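Local atomic coordinates of malonyl CoA-acyl carrier protein transacylase (Synechocystis sp. PCC 6803 substr. Kazusa, PDB entry 4RR5), a protein that catalyses transfer of the malonyl group from malonyl-CoA to holo-acyl carrier protein, releasing CoA and supplying malonyl-ACP for fatty acid biosynthesis. Residues L70-R75 with A94-G99; V242-T247 with T257-V262. One frame throughout, in Å; residues are numbered along the deposited sequence.

Contact 1: L70-R75 with A94-G99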
ATOM      1  N   LEU A  70     -13.229  -4.672   4.446  1.00 21.14           N
ATOM      2  CA  LEU A  70     -13.473  -5.413   3.209  1.00 20.28           C
ATOM      3  C   LEU A  70     -12.986  -6.866   3.278  1.00 27.80           C
ATOM      4  O   LEU A  70     -13.683  -7.782   2.822  1.00 27.41           O
ATOM      5  CB  LEU A  70     -12.819  -4.697   2.032  1.00 21.10           C
ATOM      6  CG  LEU A  70     -13.627  -3.484   1.589  1.00 20.87           C
ATOM      7  CD1 LEU A  70     -12.814  -2.643   0.613  1.00 22.67           C
ATOM      8  CD2 LEU A  70     -14.972  -3.925   0.992  1.00 17.94           C
ATOM      9  N   ALA A  71     -11.806  -7.083   3.863  1.00 24.75           N
ATOM     10  CA  ALA A  71     -11.285  -8.435   4.015  1.00 21.92           C
ATOM     11  C   ALA A  71     -12.222  -9.315   4.844  1.00 25.58           C
ATOM     12  O   ALA A  71     -12.462 -10.482   4.515  1.00 25.46           O
ATOM     13  CB  ALA A  71      -9.910  -8.397   4.650  1.00 22.46           C
ATOM     14  N   ASP A  72     -12.741  -8.763   5.932  1.00 25.45           N
ATOM     15  CA  ASP A  72     -13.627  -9.534   6.786  1.00 22.71           C
ATOM     16  C   ASP A  72     -14.984  -9.741   6.124  1.00 24.44           C
ATOM     17  O   ASP A  72     -15.619 -10.771   6.320  1.00 27.05           O
ATOM     18  CB  ASP A  72     -13.790  -8.854   8.131  1.00 22.27           C
ATOM     19  CG  ASP A  72     -12.524  -8.887   8.932  1.00 29.23           C
ATOM     20  OD1 ASP A  72     -11.633  -9.683   8.589  1.00 35.53           O
ATOM     21  OD2 ASP A  72     -12.411  -8.131   9.907  1.00 30.82           O
ATOM     22  N   LEU A  73     -15.429  -8.765   5.338  1.00 24.44           N
ATOM     23  CA  LEU A  73     -16.682  -8.909   4.606  1.00 25.54           C
ATOM     24  C   LEU A  73     -16.580 -10.037   3.575  1.00 27.47           C
ATOM     25  O   LEU A  73     -17.498 -10.845   3.443  1.00 25.77           O
ATOM     26  CB  LEU A  73     -17.068  -7.595   3.937  1.00 22.59           C
ATOM     27  CG  LEU A  73     -17.571  -6.553   4.936  1.00 20.84           C
ATOM     28  CD1 LEU A  73     -17.803  -5.229   4.239  1.00 20.22           C
ATOM     29  CD2 LEU A  73     -18.829  -7.055   5.625  1.00 17.88           C
ATOM     30  N   LEU A  74     -15.452 -10.083   2.868  1.00 26.24           N
ATOM     31  CA  LEU A  74     -15.137 -11.171   1.947  1.00 26.62           C
ATOM     32  C   LEU A  74     -15.138 -12.532   2.648  1.00 28.88           C
ATOM     33  O   LEU A  74     -15.746 -13.491   2.166  1.00 28.36           O
ATOM     34  CB  LEU A  74     -13.785 -10.918   1.286  1.00 22.57           C
ATOM     35  CG  LEU A  74     -13.883  -9.902   0.161  1.00 29.79           C
ATOM     36  CD1 LEU A  74     -12.509  -9.321  -0.205  1.00 30.33           C
ATOM     37  CD2 LEU A  74     -14.581 -10.541  -1.047  1.00 25.48           C
ATOM     38  N   ARG A  75     -14.471 -12.600   3.795  1.00 27.75           N
ATOM     39  CA  ARG A  75     -14.461 -13.817   4.595  1.00 29.85           C
ATOM     40  C   ARG A  75     -15.869 -14.257   4.965  1.00 35.94           C
ATOM     41  O   ARG A  75     -16.233 -15.416   4.764  1.00 43.39           O
ATOM     42  CB  ARG A  75     -13.615 -13.633   5.850  1.00 24.16           C
ATOM     43  CG  ARG A  75     -12.118 -13.599   5.535  1.00 27.47           C
ATOM     44  CD  ARG A  75     -11.257 -13.870   6.754  1.00 25.67           C
ATOM     45  NE  ARG A  75      -9.846 -13.890   6.397  1.00 32.81           N
ATOM     46  CZ  ARG A  75      -9.242 -14.904   5.780  1.00 31.47           C
ATOM     47  NH1 ARG A  75      -9.921 -15.996   5.449  1.00 31.75           N
ATOM     48  NH2 ARG A  75      -7.956 -14.820   5.490  1.00 29.51           N
ATOM     49  N   ALA A  94      -2.662  -6.336   4.309  1.00 20.26           N
ATOM     50  CA  ALA A  94      -2.366  -7.707   3.911  1.00 19.95           C
ATOM     51  C   ALA A  94      -1.950  -8.544   5.129  1.00 19.76           C
ATOM     52  O   ALA A  94      -2.422  -9.663   5.325  1.00 23.24           O
ATOM     53  CB  ALA A  94      -1.282  -7.723   2.842  1.00 21.57           C
ATOM     54  N   LEU A  95      -1.077  -7.984   5.956  1.00 20.35           N
ATOM     55  CA  LEU A  95      -0.623  -8.654   7.171  1.00 22.20           C
ATOM     56  C   LEU A  95      -1.773  -8.970   8.139  1.00 25.92           C
ATOM     57  O   LEU A  95      -1.801 -10.041   8.748  1.00 31.68           O
ATOM     58  CB  LEU A  95       0.430  -7.801   7.868  1.00 20.17           C
ATOM     59  CG  LEU A  95       1.770  -7.725   7.113  1.00 25.48           C
ATOM     60  CD1 LEU A  95       2.746  -6.777   7.814  1.00 18.10           C
ATOM     61  CD2 LEU A  95       2.390  -9.136   6.933  1.00 22.41           C
ATOM     62  N   TYR A  96      -2.722  -8.047   8.277  1.00 24.29           N
ATOM     63  CA  TYR A  96      -3.880  -8.281   9.127  1.00 25.08           C
ATOM     64  C   TYR A  96      -4.738  -9.370   8.521  1.00 21.37           C
ATOM     65  O   TYR A  96      -5.280 -10.212   9.228  1.00 22.47           O
ATOM     66  CB  TYR A  96      -4.729  -7.007   9.326  1.00 21.14           C
ATOM     67  CG  TYR A  96      -6.148  -7.354   9.732  1.00 21.91           C
ATOM     68  CD1 TYR A  96      -6.441  -7.743  11.040  1.00 24.24           C
ATOM     69  CD2 TYR A  96      -7.187  -7.353   8.800  1.00 17.88           C
ATOM     70  CE1 TYR A  96      -7.730  -8.097  11.412  1.00 21.40           C
ATOM     71  CE2 TYR A  96      -8.471  -7.706   9.168  1.00 19.06           C
ATOM     72  CZ  TYR A  96      -8.741  -8.068  10.474  1.00 18.89           C
ATOM     73  OH  TYR A  96     -10.027  -8.414  10.838  1.00 20.32           O
ATOM     74  N   ALA A  97      -4.868  -9.339   7.204  1.00 17.11           N
ATOM     75  CA  ALA A  97      -5.683 -10.312   6.515  1.00 22.06           C
ATOM     76  C   ALA A  97      -5.102 -11.706   6.669  1.00 28.24           C
ATOM     77  O   ALA A  97      -5.809 -12.695   6.475  1.00 33.98           O
ATOM     78  CB  ALA A  97      -5.813  -9.954   5.040  1.00 22.82           C
ATOM     79  N   ALA A  98      -3.818 -11.787   7.013  1.00 28.90           N
ATOM     80  CA  ALA A  98      -3.110 -13.066   7.048  1.00 24.28           C
ATOM     81  C   ALA A  98      -2.863 -13.532   8.470  1.00 28.93           C
ATOM     82  O   ALA A  98      -2.189 -14.538   8.680  1.00 32.06           O
ATOM     83  CB  ALA A  98      -1.806 -12.965   6.307  1.00 24.53           C
ATOM     84  N   GLY A  99      -3.396 -12.800   9.446  1.00 27.22           N
ATOM     85  CA  GLY A  99      -3.382 -13.250  10.827  1.00 20.72           C
ATOM     86  C   GLY A  99      -2.117 -12.923  11.588  1.00 27.28           C
ATOM     87  O   GLY A  99      -1.906 -13.394  12.713  1.00 27.14           O
TER
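Asp72 OD2 has two partners: the phenol of Tyr96 donates a hydrogen bond to it, OH to OD2 2.6 Å, and Lys30 forms a salt bridge with the same oxygen. The tyrosine comes in on the syn lone pair of OD2. The carboxylate stands at the edge of the ring, OD2 lying near the ring plane, while the two flat groups are turned 63° apart. Tyr96 reaches this far because its CG is anti to the backbone N (chi1 158°), which sends the ring out toward helix 56-76 with the hydroxyl leading. With an alanine in place of Asp72, the hydroxyl of Tyr96 would probably lose its acceptor and the ammonium of Lys30 its counter-charge.

One turn further along, Arg75 makes the second polar link. Its chain runs extended from CG to NE, and NH2 donates to the carbonyl of Ala97, NH2 to O 3.2 Å, with an N-H...O angle of 161°. The oxygen lies in the guanidinium plane, and the donor arrives almost straight on to the C=O. This carbonyl belongs to the last turn of its helix, just before Gly99 closes that end in a Schellman motif with positive phi.

Beside these polar links, the apolar contact between the two segments is a pair of methyl groups: Ala71 CB faces Ala97 CB at 4.4 Å, and the CA atoms of this pair are 6.4 Å apart, a close approach that two small residues permit.

The contact thus joins helix 56-76 to the end of helix 90-97. Helix 25-38 adds Lys30 and Ile26 beside the Asp72-Tyr96 pair, while Leu70 and Leu74 of helix 56-76 pack against strand 258-262 and helix 287-291.

Contact 2: V242-T247 with T257-V262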
ATOM      1  N   VAL A 242       9.246  -0.200  -3.246  1.00 28.81           N
ATOM      2  CA  VAL A 242       8.087  -1.051  -3.428  1.00 27.73           C
ATOM      3  C   VAL A 242       8.185  -1.779  -4.774  1.00 30.65           C
ATOM      4  O   VAL A 242       7.965  -1.199  -5.858  1.00 28.91           O
ATOM      5  CB  VAL A 242       6.787  -0.235  -3.339  1.00 25.01           C
ATOM      6  CG1 VAL A 242       5.592  -1.110  -3.629  1.00 22.72           C
ATOM      7  CG2 VAL A 242       6.666   0.372  -1.950  1.00 25.13           C
ATOM      8  N   ARG A 243       8.538  -3.056  -4.685  1.00 27.62           N
ATOM      9  CA  ARG A 243       8.717  -3.905  -5.850  1.00 28.30           C
ATOM     10  C   ARG A 243       7.393  -4.538  -6.272  1.00 29.88           C
ATOM     11  O   ARG A 243       7.229  -5.761  -6.222  1.00 26.39           O
ATOM     12  CB  ARG A 243       9.766  -4.958  -5.533  1.00 21.03           C
ATOM     13  CG  ARG A 243      11.007  -4.297  -4.957  1.00 25.70           C
ATOM     14  CD  ARG A 243      11.988  -5.270  -4.381  1.00 25.00           C
ATOM     15  NE  ARG A 243      12.297  -6.310  -5.350  1.00 35.14           N
ATOM     16  CZ  ARG A 243      13.085  -7.344  -5.104  1.00 32.98           C
ATOM     17  NH1 ARG A 243      13.649  -7.481  -3.909  1.00 22.74           N
ATOM     18  NH2 ARG A 243      13.294  -8.236  -6.056  1.00 37.94           N
ATOM     19  N   TRP A 244       6.445  -3.697  -6.686  1.00 27.22           N
ATOM     20  CA  TRP A 244       5.104  -4.190  -6.966  1.00 24.66           C
ATOM     21  C   TRP A 244       5.061  -4.935  -8.288  1.00 29.02           C
ATOM     22  O   TRP A 244       4.385  -5.957  -8.398  1.00 31.27           O
ATOM     23  CB  TRP A 244       4.070  -3.067  -6.967  1.00 25.59           C
ATOM     24  CG  TRP A 244       2.702  -3.636  -6.951  1.00 22.60           C
ATOM     25  CD1 TRP A 244       1.840  -3.736  -8.005  1.00 24.38           C
ATOM     26  CD2 TRP A 244       2.053  -4.256  -5.840  1.00 21.01           C
ATOM     27  NE1 TRP A 244       0.685  -4.371  -7.612  1.00 25.33           N
ATOM     28  CE2 TRP A 244       0.794  -4.708  -6.289  1.00 27.23           C
ATOM     29  CE3 TRP A 244       2.412  -4.474  -4.506  1.00 22.97           C
ATOM     30  CZ2 TRP A 244      -0.116  -5.346  -5.443  1.00 21.28           C
ATOM     31  CZ3 TRP A 244       1.514  -5.123  -3.673  1.00 20.83           C
ATOM     32  CH2 TRP A 244       0.266  -5.551  -4.147  1.00 22.27           C
ATOM     33  N   ARG A 245       5.789  -4.440  -9.284  1.00 30.31           N
ATOM     34  CA  ARG A 245       5.904  -5.155 -10.558  1.00 32.86           C
ATOM     35  C   ARG A 245       6.260  -6.618 -10.320  1.00 30.84           C
ATOM     36  O   ARG A 245       5.552  -7.519 -10.768  1.00 32.32           O
ATOM     37  CB  ARG A 245       6.948  -4.492 -11.467  1.00 37.28           C
ATOM     38  CG  ARG A 245       7.202  -5.245 -12.782  1.00 39.54           C
ATOM     39  CD  ARG A 245       8.318  -4.619 -13.643  1.00 39.02           C
ATOM     40  NE  ARG A 245       9.608  -4.478 -12.957  1.00 35.63           N
ATOM     41  CZ  ARG A 245      10.500  -5.457 -12.785  1.00 38.86           C
ATOM     42  NH1 ARG A 245      10.256  -6.684 -13.228  1.00 41.91           N
ATOM     43  NH2 ARG A 245      11.643  -5.211 -12.157  1.00 40.66           N
ATOM     44  N   GLU A 246       7.343  -6.841  -9.583  1.00 34.57           N
ATOM     45  CA  GLU A 246       7.808  -8.187  -9.256  1.00 32.47           C
ATOM     46  C   GLU A 246       6.803  -8.932  -8.400  1.00 33.31           C
ATOM     47  O   GLU A 246       6.788 -10.163  -8.367  1.00 35.92           O
ATOM     48  CB  GLU A 246       9.152  -8.138  -8.523  1.00 31.58           C
ATOM     49  CG  GLU A 246      10.338  -7.693  -9.373  1.00 32.03           C
ATOM     50  CD  GLU A 246      11.580  -7.447  -8.533  1.00 38.86           C
ATOM     51  OE1 GLU A 246      11.723  -6.337  -7.988  1.00 43.78           O
ATOM     52  OE2 GLU A 246      12.415  -8.365  -8.398  1.00 42.89           O
ATOM     53  N   THR A 247       5.971  -8.190  -7.686  1.00 33.92           N
ATOM     54  CA  THR A 247       4.984  -8.838  -6.840  1.00 31.52           C
ATOM     55  C   THR A 247       3.973  -9.552  -7.725  1.00 30.55           C
ATOM     56  O   THR A 247       3.653 -10.728  -7.504  1.00 29.03           O
ATOM     57  CB  THR A 247       4.297  -7.836  -5.919  1.00 26.38           C
ATOM     58  OG1 THR A 247       5.261  -7.336  -4.981  1.00 26.67           O
ATOM     59  CG2 THR A 247       3.181  -8.514  -5.162  1.00 23.94           C
ATOM     60  N   THR A 257      -4.310 -17.420 -10.314  1.00 45.14           N
ATOM     61  CA  THR A 257      -5.085 -17.277 -11.545  1.00 41.91           C
ATOM     62  C   THR A 257      -5.954 -16.028 -11.517  1.00 37.99           C
ATOM     63  O   THR A 257      -6.321 -15.474 -12.560  1.00 42.75           O
ATOM     64  CB  THR A 257      -5.982 -18.512 -11.760  1.00 41.29           C
ATOM     65  OG1 THR A 257      -7.062 -18.488 -10.823  1.00 41.66           O
ATOM     66  CG2 THR A 257      -5.187 -19.760 -11.505  1.00 41.77           C
ATOM     67  N   ASP A 258      -6.291 -15.595 -10.306  1.00 42.91           N
ATOM     68  CA  ASP A 258      -7.142 -14.424 -10.100  1.00 38.03           C
ATOM     69  C   ASP A 258      -6.524 -13.455  -9.117  1.00 32.84           C
ATOM     70  O   ASP A 258      -5.804 -13.841  -8.193  1.00 32.78           O
ATOM     71  CB  ASP A 258      -8.523 -14.833  -9.594  1.00 37.06           C
ATOM     72  CG  ASP A 258      -9.215 -15.804 -10.513  1.00 38.60           C
ATOM     73  OD1 ASP A 258      -8.950 -17.020 -10.386  1.00 42.36           O
ATOM     74  OD2 ASP A 258     -10.023 -15.356 -11.350  1.00 32.62           O
ATOM     75  N   TYR A 259      -6.889 -12.195  -9.295  1.00 34.54           N
ATOM     76  CA  TYR A 259      -6.236 -11.070  -8.657  1.00 30.09           C
ATOM     77  C   TYR A 259      -7.301 -10.070  -8.229  1.00 30.55           C
ATOM     78  O   TYR A 259      -7.928  -9.429  -9.078  1.00 29.77           O
ATOM     79  CB  TYR A 259      -5.256 -10.473  -9.659  1.00 35.11           C
ATOM     80  CG  TYR A 259      -4.439  -9.252  -9.286  1.00 33.68           C
ATOM     81  CD1 TYR A 259      -3.167  -9.389  -8.744  1.00 29.07           C
ATOM     82  CD2 TYR A 259      -4.891  -7.966  -9.586  1.00 29.19           C
ATOM     83  CE1 TYR A 259      -2.385  -8.284  -8.465  1.00 29.82           C
ATOM     84  CE2 TYR A 259      -4.114  -6.852  -9.299  1.00 31.77           C
ATOM     85  CZ  TYR A 259      -2.863  -7.024  -8.747  1.00 25.93           C
ATOM     86  OH  TYR A 259      -2.076  -5.946  -8.468  1.00 23.91           O
ATOM     87  N   TRP A 260      -7.526  -9.959  -6.921  1.00 29.22           N
ATOM     88  CA  TRP A 260      -8.599  -9.113  -6.403  1.00 28.33           C
ATOM     89  C   TRP A 260      -8.049  -7.927  -5.646  1.00 26.03           C
ATOM     90  O   TRP A 260      -7.382  -8.097  -4.628  1.00 22.77           O
ATOM     91  CB  TRP A 260      -9.527  -9.899  -5.477  1.00 24.41           C
ATOM     92  CG  TRP A 260     -10.293 -10.996  -6.135  1.00 32.75           C
ATOM     93  CD1 TRP A 260     -10.194 -11.418  -7.432  1.00 32.69           C
ATOM     94  CD2 TRP A 260     -11.282 -11.826  -5.520  1.00 30.85           C
ATOM     95  NE1 TRP A 260     -11.055 -12.462  -7.660  1.00 31.48           N
ATOM     96  CE2 TRP A 260     -11.736 -12.732  -6.501  1.00 35.47           C
ATOM     97  CE3 TRP A 260     -11.827 -11.891  -4.235  1.00 27.17           C
ATOM     98  CZ2 TRP A 260     -12.714 -13.690  -6.237  1.00 33.57           C
ATOM     99  CZ3 TRP A 260     -12.800 -12.833  -3.975  1.00 38.81           C
ATOM    100  CH2 TRP A 260     -13.232 -13.727  -4.972  1.00 36.88           C
ATOM    101  N   GLU A 261      -8.332  -6.728  -6.143  1.00 23.78           N
ATOM    102  CA  GLU A 261      -7.954  -5.523  -5.447  1.00 25.42           C
ATOM    103  C   GLU A 261      -9.002  -5.253  -4.392  1.00 26.66           C
ATOM    104  O   GLU A 261     -10.135  -4.927  -4.714  1.00 28.72           O
ATOM    105  CB  GLU A 261      -7.836  -4.338  -6.392  1.00 25.52           C
ATOM    106  CG  GLU A 261      -7.068  -3.178  -5.793  1.00 24.54           C
ATOM    107  CD  GLU A 261      -6.893  -2.032  -6.778  1.00 27.85           C
ATOM    108  OE1 GLU A 261      -7.238  -2.211  -7.968  1.00 27.78           O
ATOM    109  OE2 GLU A 261      -6.415  -0.954  -6.358  1.00 23.06           O
ATOM    110  N   VAL A 262      -8.611  -5.397  -3.133  1.00 25.04           N
ATOM    111  CA  VAL A 262      -9.517  -5.244  -2.011  1.00 24.53           C
ATOM    112  C   VAL A 262      -9.302  -3.868  -1.394  1.00 21.63           C
ATOM    113  O   VAL A 262      -8.447  -3.687  -0.533  1.00 19.73           O
ATOM    114  CB  VAL A 262      -9.291  -6.362  -0.980  1.00 25.07           C
ATOM    115  CG1 VAL A 262     -10.235  -6.231   0.184  1.00 20.97           C
ATOM    116  CG2 VAL A 262      -9.439  -7.730  -1.656  1.00 22.93           C
TER
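Trp244 and Tyr259 both hold CG anti to the backbone N (chi1 -167° and 179°), and these torsions send the two aromatic side chains toward each other across a separation of 13.4 Å between Trp244 CA and Tyr259 CA. The hydroxyl comes to the edge of the indole: NE1 of Trp244 donates to Tyr259 OH at 3.3 Å, a long bond bent to 144° at the hydrogen. The phenol oxygen lies in the indole plane, and its stronger polar partner is the carbonyl of Leu268, so one hydroxyl ties together two parts of the fold. Thr247 CG2 covers one face of the indole, 4.0 Å above its plane and off toward the rim. Thr247 is itself held by a hydrogen bond from OG1 to Arg243 O, 2.8 Å, which spans the start of the helix.

Trp244 also meets the ring of His87, within the GxSxG sequence consistent with a nucleophile elbow, which puts the contact next to the probable active site. The bond bridges the first turn of helix 244-254 and strand 258-262, an inner strand of the four-stranded parallel sheet. Trp244 touches Val6 of strand 3-7, while Tyr259 rests on helix 267-273 and strand 280-284.

The two contacts follow one another along the chain, with centres about 16 Å apart, and strand 258-262 is where they join. Val262 of contact 2 packs on the helix of contact 1: its CG1 lies 3.5 Å from Leu70 CB and its CG2 3.7 Å from Leu74 CD1. Contact 1 lies away from Ser88 and His188, the probable catalytic residues, holding together helices beside the parallel sheet. Contact 2 is nearer the probable active site, the side chain of Trp244 being about 8 Å from that of Ser88 and about 10 Å from that of His188. Ser88 sits in a GxSxG sequence consistent with a nucleophile elbow, directly before helix 90-97 of contact 1.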